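Local coordinates for cellulosomal scaffoldin (Bacteroides cellulosolvens, PDB 2XBT), which carries a family 3b carbohydrate-binding module, the part described here, which probably binds cellulose for the cellulosome built on this scaffoldin, at residues A[10-15]-A[144-149]; A[28-33]-A[89-94]. All blocks are in the same frame, centred on the assembly; numbering follows the deposited sequence.

Contact 1: residues A[10-15]-A[144-149]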
loop_
_atom_site.group_PDB
_atom_site.type_symbol
_atom_site.label_atom_id
_atom_site.label_comp_id
_atom_site.label_asym_id
_atom_site.label_seq_id
_atom_site.Cartn_x
_atom_site.Cartn_y
_atom_site.Cartn_z
ATOM N N LEU A 10 -8.509 6.867 -9.774
ATOM C CA LEU A 10 -7.754 5.788 -9.119
ATOM C C LEU A 10 -8.457 5.274 -7.867
ATOM O O LEU A 10 -8.982 6.056 -7.068
ATOM C CB LEU A 10 -6.351 6.265 -8.771
ATOM C CG LEU A 10 -5.416 6.604 -9.927
ATOM C CD1 LEU A 10 -4.157 7.287 -9.437
ATOM C CD2 LEU A 10 -5.077 5.351 -10.715
ATOM N N LYS A 11 -8.471 3.958 -7.700
ATOM C CA LYS A 11 -9.111 3.337 -6.547
ATOM C C LYS A 11 -8.262 2.185 -6.028
ATOM O O LYS A 11 -7.703 1.427 -6.817
ATOM C CB LYS A 11 -10.496 2.847 -6.958
ATOM C CG LYS A 11 -11.191 1.939 -5.989
ATOM C CD LYS A 11 -12.607 1.647 -6.491
ATOM C CE LYS A 11 -13.247 0.486 -5.750
ATOM N NZ LYS A 11 -14.626 0.184 -6.241
ATOM N N LEU A 12 -8.154 2.059 -4.703
ATOM C CA LEU A 12 -7.347 0.997 -4.117
ATOM C C LEU A 12 -8.227 -0.039 -3.451
ATOM O O LEU A 12 -9.095 0.305 -2.653
ATOM C CB LEU A 12 -6.379 1.568 -3.077
ATOM C CG LEU A 12 -5.344 0.613 -2.482
ATOM C CD1 LEU A 12 -4.396 0.142 -3.563
ATOM C CD2 LEU A 12 -4.563 1.274 -1.348
ATOM N N LEU A 13 -7.997 -1.303 -3.794
ATOM C CA LEU A 13 -8.585 -2.423 -3.082
ATOM C C LEU A 13 -7.483 -3.042 -2.233
ATOM O O LEU A 13 -6.315 -3.027 -2.614
ATOM C CB LEU A 13 -9.170 -3.451 -4.056
ATOM C CG LEU A 13 -10.300 -2.948 -4.970
ATOM C CD1 LEU A 13 -10.665 -3.997 -6.014
ATOM C CD2 LEU A 13 -11.527 -2.565 -4.153
ATOM N N PHE A 14 -7.847 -3.570 -1.070
ATOM C CA PHE A 14 -6.842 -4.040 -0.139
ATOM C C PHE A 14 -7.281 -5.367 0.474
ATOM O O PHE A 14 -8.468 -5.570 0.747
ATOM C CB PHE A 14 -6.647 -3.011 0.989
ATOM C CG PHE A 14 -5.581 -3.388 1.983
ATOM C CD1 PHE A 14 -4.276 -2.953 1.815
ATOM C CD2 PHE A 14 -5.889 -4.176 3.081
ATOM C CE1 PHE A 14 -3.298 -3.296 2.714
ATOM C CE2 PHE A 14 -4.921 -4.535 3.987
ATOM C CZ PHE A 14 -3.618 -4.102 3.808
ATOM N N SER A 15 -6.328 -6.264 0.674
ATOM C CA SER A 15 -6.549 -7.419 1.542
ATOM C C SER A 15 -5.257 -7.813 2.214
ATOM O O SER A 15 -4.184 -7.407 1.793
ATOM C CB SER A 15 -7.104 -8.609 0.762
ATOM O OG SER A 15 -6.052 -9.389 0.242
ATOM N N LYS A 144 -9.412 2.315 3.586
ATOM C CA LYS A 144 -9.145 3.749 3.441
ATOM C C LYS A 144 -7.989 4.264 4.289
ATOM O O LYS A 144 -7.617 5.433 4.184
ATOM C CB LYS A 144 -10.404 4.558 3.763
ATOM C CG LYS A 144 -11.560 4.340 2.810
ATOM C CD LYS A 144 -11.274 4.941 1.439
ATOM C CE LYS A 144 -12.459 5.765 0.947
ATOM N NZ LYS A 144 -12.291 6.182 -0.481
ATOM N N LEU A 145 -7.401 3.400 5.114
ATOM C CA LEU A 145 -6.313 3.817 5.996
ATOM C C LEU A 145 -4.942 3.651 5.327
ATOM O O LEU A 145 -3.902 3.907 5.946
ATOM C CB LEU A 145 -6.367 3.033 7.320
ATOM C CG LEU A 145 -7.703 3.082 8.079
ATOM C CD1 LEU A 145 -7.702 2.057 9.207
ATOM C CD2 LEU A 145 -7.951 4.474 8.626
ATOM N N VAL A 146 -4.949 3.246 4.062
ATOM C CA VAL A 146 -3.716 3.191 3.267
ATOM C C VAL A 146 -3.816 4.316 2.259
ATOM O O VAL A 146 -4.874 4.496 1.641
ATOM C CB VAL A 146 -3.588 1.866 2.495
ATOM C CG1 VAL A 146 -2.413 1.921 1.519
ATOM C CG2 VAL A 146 -3.419 0.695 3.478
ATOM N N ALA A 147 -2.748 5.081 2.093
ATOM C CA ALA A 147 -2.811 6.253 1.205
ATOM C C ALA A 147 -2.075 6.007 -0.104
ATOM O O ALA A 147 -1.010 5.385 -0.119
ATOM C CB ALA A 147 -2.234 7.479 1.885
ATOM N N VAL A 148 -2.636 6.543 -1.189
ATOM C CA VAL A 148 -2.003 6.472 -2.500
ATOM C C VAL A 148 -1.775 7.888 -3.036
ATOM O O VAL A 148 -2.658 8.743 -2.932
ATOM C CB VAL A 148 -2.897 5.753 -3.485
ATOM C CG1 VAL A 148 -2.159 5.581 -4.830
ATOM C CG2 VAL A 148 -3.347 4.401 -2.921
ATOM N N TYR A 149 -0.594 8.125 -3.589
ATOM C CA TYR A 149 -0.238 9.437 -4.120
ATOM C C TYR A 149 0.145 9.324 -5.587
ATOM O O TYR A 149 0.713 8.322 -6.009
ATOM C CB TYR A 149 0.932 10.016 -3.349
ATOM C CG TYR A 149 0.662 10.105 -1.864
ATOM C CD1 TYR A 149 0.329 11.313 -1.272
ATOM C CD2 TYR A 149 0.718 8.971 -1.064
ATOM C CE1 TYR A 149 0.086 11.397 0.087
ATOM C CE2 TYR A 149 0.468 9.041 0.286
ATOM C CZ TYR A 149 0.155 10.251 0.854
ATOM O OH TYR A 149 -0.086 10.303 2.200
#

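Contact 2: residues A[28-33]-A[89-94]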
loop_
_atom_site.group_PDB
_atom_site.type_symbol
_atom_site.label_atom_id
_atom_site.label_comp_id
_atom_site.label_asym_id
_atom_site.label_seq_id
_atom_site.Cartn_x
_atom_site.Cartn_y
_atom_site.Cartn_z
ATOM N N MET A 28 0.247 -7.237 2.842
ATOM C CA MET A 28 -0.334 -6.167 2.046
ATOM C C MET A 28 -0.588 -6.657 0.635
ATOM O O MET A 28 0.344 -6.781 -0.146
ATOM C CB MET A 28 0.638 -4.992 1.940
ATOM C CG MET A 28 0.752 -4.122 3.169
ATOM S SD MET A 28 2.310 -3.203 3.073
ATOM C CE MET A 28 3.424 -4.570 3.285
ATOM N N ASN A 29 -1.842 -6.916 0.304
ATOM C CA ASN A 29 -2.188 -7.282 -1.055
ATOM C C ASN A 29 -3.088 -6.207 -1.603
ATOM O O ASN A 29 -4.159 -5.935 -1.053
ATOM C CB ASN A 29 -2.914 -8.614 -1.090
ATOM C CG ASN A 29 -2.127 -9.719 -0.443
ATOM O OD1 ASN A 29 -0.947 -9.916 -0.733
ATOM N ND2 ASN A 29 -2.780 -10.454 0.449
ATOM N N MET A 30 -2.656 -5.589 -2.691
ATOM C CA MET A 30 -3.340 -4.407 -3.178
ATOM C C MET A 30 -3.619 -4.480 -4.657
ATOM O O MET A 30 -2.817 -5.007 -5.423
ATOM C CB MET A 30 -2.519 -3.179 -2.860
ATOM C CG MET A 30 -2.523 -2.917 -1.361
ATOM S SD MET A 30 -1.312 -1.733 -0.830
ATOM C CE MET A 30 0.227 -2.486 -1.321
ATOM N N LYS A 31 -4.769 -3.954 -5.043
ATOM C CA LYS A 31 -5.084 -3.767 -6.443
ATOM C C LYS A 31 -5.387 -2.312 -6.627
ATOM O O LYS A 31 -6.333 -1.790 -6.039
ATOM C CB LYS A 31 -6.344 -4.535 -6.830
ATOM C CG LYS A 31 -6.125 -5.910 -7.374
ATOM C CD LYS A 31 -7.369 -6.345 -8.152
ATOM C CE LYS A 31 -7.343 -7.821 -8.509
ATOM N NZ LYS A 31 -8.571 -8.206 -9.282
ATOM N N LEU A 32 -4.595 -1.650 -7.450
ATOM C CA LEU A 32 -4.852 -0.267 -7.770
ATOM C C LEU A 32 -5.546 -0.248 -9.123
ATOM O O LEU A 32 -5.000 -0.759 -10.100
ATOM C CB LEU A 32 -3.543 0.522 -7.777
ATOM C CG LEU A 32 -3.585 1.995 -8.212
ATOM C CD1 LEU A 32 -4.515 2.849 -7.346
ATOM C CD2 LEU A 32 -2.171 2.574 -8.223
ATOM N N GLN A 33 -6.753 0.317 -9.169
ATOM C CA GLN A 33 -7.552 0.332 -10.395
ATOM C C GLN A 33 -7.693 1.735 -10.970
ATOM O O GLN A 33 -7.727 2.725 -10.241
ATOM C CB GLN A 33 -8.955 -0.219 -10.132
ATOM C CG GLN A 33 -9.013 -1.693 -9.842
ATOM C CD GLN A 33 -10.427 -2.170 -9.534
ATOM O OE1 GLN A 33 -11.250 -1.415 -9.011
ATOM N NE2 GLN A 33 -10.712 -3.428 -9.852
ATOM N N ILE A 89 5.632 2.668 5.746
ATOM C CA ILE A 89 6.297 2.022 4.633
ATOM C C ILE A 89 5.860 2.820 3.409
ATOM O O ILE A 89 4.669 3.108 3.259
ATOM C CB ILE A 89 5.788 0.597 4.437
ATOM C CG1 ILE A 89 5.866 -0.181 5.752
ATOM C CG2 ILE A 89 6.587 -0.113 3.334
ATOM C CD1 ILE A 89 4.924 -1.330 5.804
ATOM N N GLU A 90 6.806 3.141 2.536
ATOM C CA GLU A 90 6.463 3.743 1.251
ATOM C C GLU A 90 6.842 2.801 0.137
ATOM O O GLU A 90 8.018 2.472 -0.036
ATOM C CB GLU A 90 7.166 5.084 1.038
ATOM C CG GLU A 90 6.791 5.737 -0.294
ATOM C CD GLU A 90 7.215 7.192 -0.364
ATOM O OE1 GLU A 90 8.363 7.456 -0.771
ATOM O OE2 GLU A 90 6.402 8.068 -0.009
ATOM N N ILE A 91 5.834 2.392 -0.622
ATOM C CA ILE A 91 6.036 1.500 -1.751
ATOM C C ILE A 91 6.030 2.315 -3.038
ATOM O O ILE A 91 5.124 3.116 -3.280
ATOM C CB ILE A 91 4.952 0.413 -1.764
ATOM C CG1 ILE A 91 5.056 -0.439 -0.495
ATOM C CG2 ILE A 91 5.061 -0.471 -3.007
ATOM C CD1 ILE A 91 3.888 -1.362 -0.302
ATOM N N LYS A 92 7.061 2.126 -3.855
ATOM C CA LYS A 92 7.167 2.860 -5.102
ATOM C C LYS A 92 7.141 1.864 -6.235
ATOM O O LYS A 92 7.793 0.833 -6.163
ATOM C CB LYS A 92 8.478 3.638 -5.162
ATOM C CG LYS A 92 8.489 4.958 -4.414
ATOM C CD LYS A 92 9.738 5.744 -4.799
ATOM C CE LYS A 92 9.771 7.125 -4.157
ATOM N NZ LYS A 92 8.626 7.959 -4.608
ATOM N N LEU A 93 6.366 2.163 -7.270
ATOM C CA LEU A 93 6.310 1.318 -8.449
ATOM C C LEU A 93 7.297 1.895 -9.442
ATOM O O LEU A 93 7.463 3.104 -9.508
ATOM C CB LEU A 93 4.893 1.305 -9.006
ATOM C CG LEU A 93 3.896 0.751 -7.984
ATOM C CD1 LEU A 93 2.475 0.828 -8.515
ATOM C CD2 LEU A 93 4.262 -0.689 -7.620
ATOM N N ALA A 94 7.991 1.034 -10.178
ATOM C CA ALA A 94 9.136 1.494 -10.961
ATOM C C ALA A 94 8.794 1.833 -12.403
ATOM O O ALA A 94 9.348 2.777 -12.971
ATOM C CB ALA A 94 10.280 0.479 -10.907
#

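Contact 1: residues A[10-15]-A[144-149]
The one flat group in the contact is the F14 ring, and V146 meets it obliquely. F14 CE1 lies 4.1 Å from V146 CG2, and CD1 is equally near that methyl. M30 on strand 22-34, Y49 on strand 45-51 and the loop residues P134 and N143 also touch the F14 side chain.

L12 does most of the remaining packing through one methyl. Its CG is anti to the backbone N (chi1 -173°). With chi2 near 64°, this turns CD2 against both valines. L12 CD2 is 3.6 Å from V146 CG1 and 3.7 Å from V148 CG2. The L12 and V146 side chains meet at about a right angle. V146 thus uses both branches: CG1 goes to L12 and CG2 to F14. V148 offers only CG2 to L12.

No hydrogen bond links 10-15 to 144-149. The CA atoms of L12 and V148 are 7.8 Å apart, and all four touching residues are buried. Y156 on strand 153-156 also packs on L12, and I47 on V146. Strand 10-15 belongs to one antiparallel sheet and strand 147-150 to a second. Their apolar side chains meet in the interface between the sheets, as in the beta-sandwich of family 3 carbohydrate-binding modules.

Contact 2: residues A[28-33]-A[89-94]
M28 and M30 share a shape that brings both side chains toward I91. In each, CG is anti to the carbonyl carbon (chi1 -76° in M28 and -70° in M30), and the chain is extended at chi2 and bent at chi3. The I91 CG1 branch is likewise anti to its carbonyl carbon. It is extended at chi2, which sends CD1 out toward the methionines.

I91 CD1 is the meeting point. I91 CD1 lies 4.0 Å from M30 CE, and these two side chains reach each other tip to tip. I91 CD1 is also 4.2 Å from M28 SD, but here the side chains slide past each other in opposite directions. M28 SD is 4.2 Å from I89 CD1 too, so one sulfur touches both isoleucines.

The contact has no hydrogen bond across it. Both methionines and both isoleucines lie in the interior. Y49 and V117 also pack on M28, while Y51, F75 and V117 pack on I89. On the other side of strand 28-33, K31 forms a salt bridge with E110. E90 forms a salt bridge with R48 of strand 45-51.

The axes of the short strand segments 28-33 and 89-93 approach to 12.0 Å, with a signed crossing angle of -42°. They lie in different antiparallel sheets. This is face-to-face sheet packing through apolar side chains, the core arrangement of a beta-sandwich, here in a family 3b module.

Contacts 1 and 2 are two parts of one buried core, with centres about 8 Å apart. Both join the same two sheets. Strands 10-15 and 22-34 are antiparallel neighbours in one sheet. Strands 147-150 and 85-93 lie in the second sheet of the sandwich, with 45-51 between them. Probable backbone hydrogen bonds tie the first pair: K11 O to Q33 N and S15 N to N29 O, both 2.8 Å. Side chains connect the contacts as well. F14 CD1 packs 3.6 Å from M30 CG, so M30 touches F14 of contact 1 and I91 of contact 2. In sequence, both segments of contact 2 fall between those of contact 1.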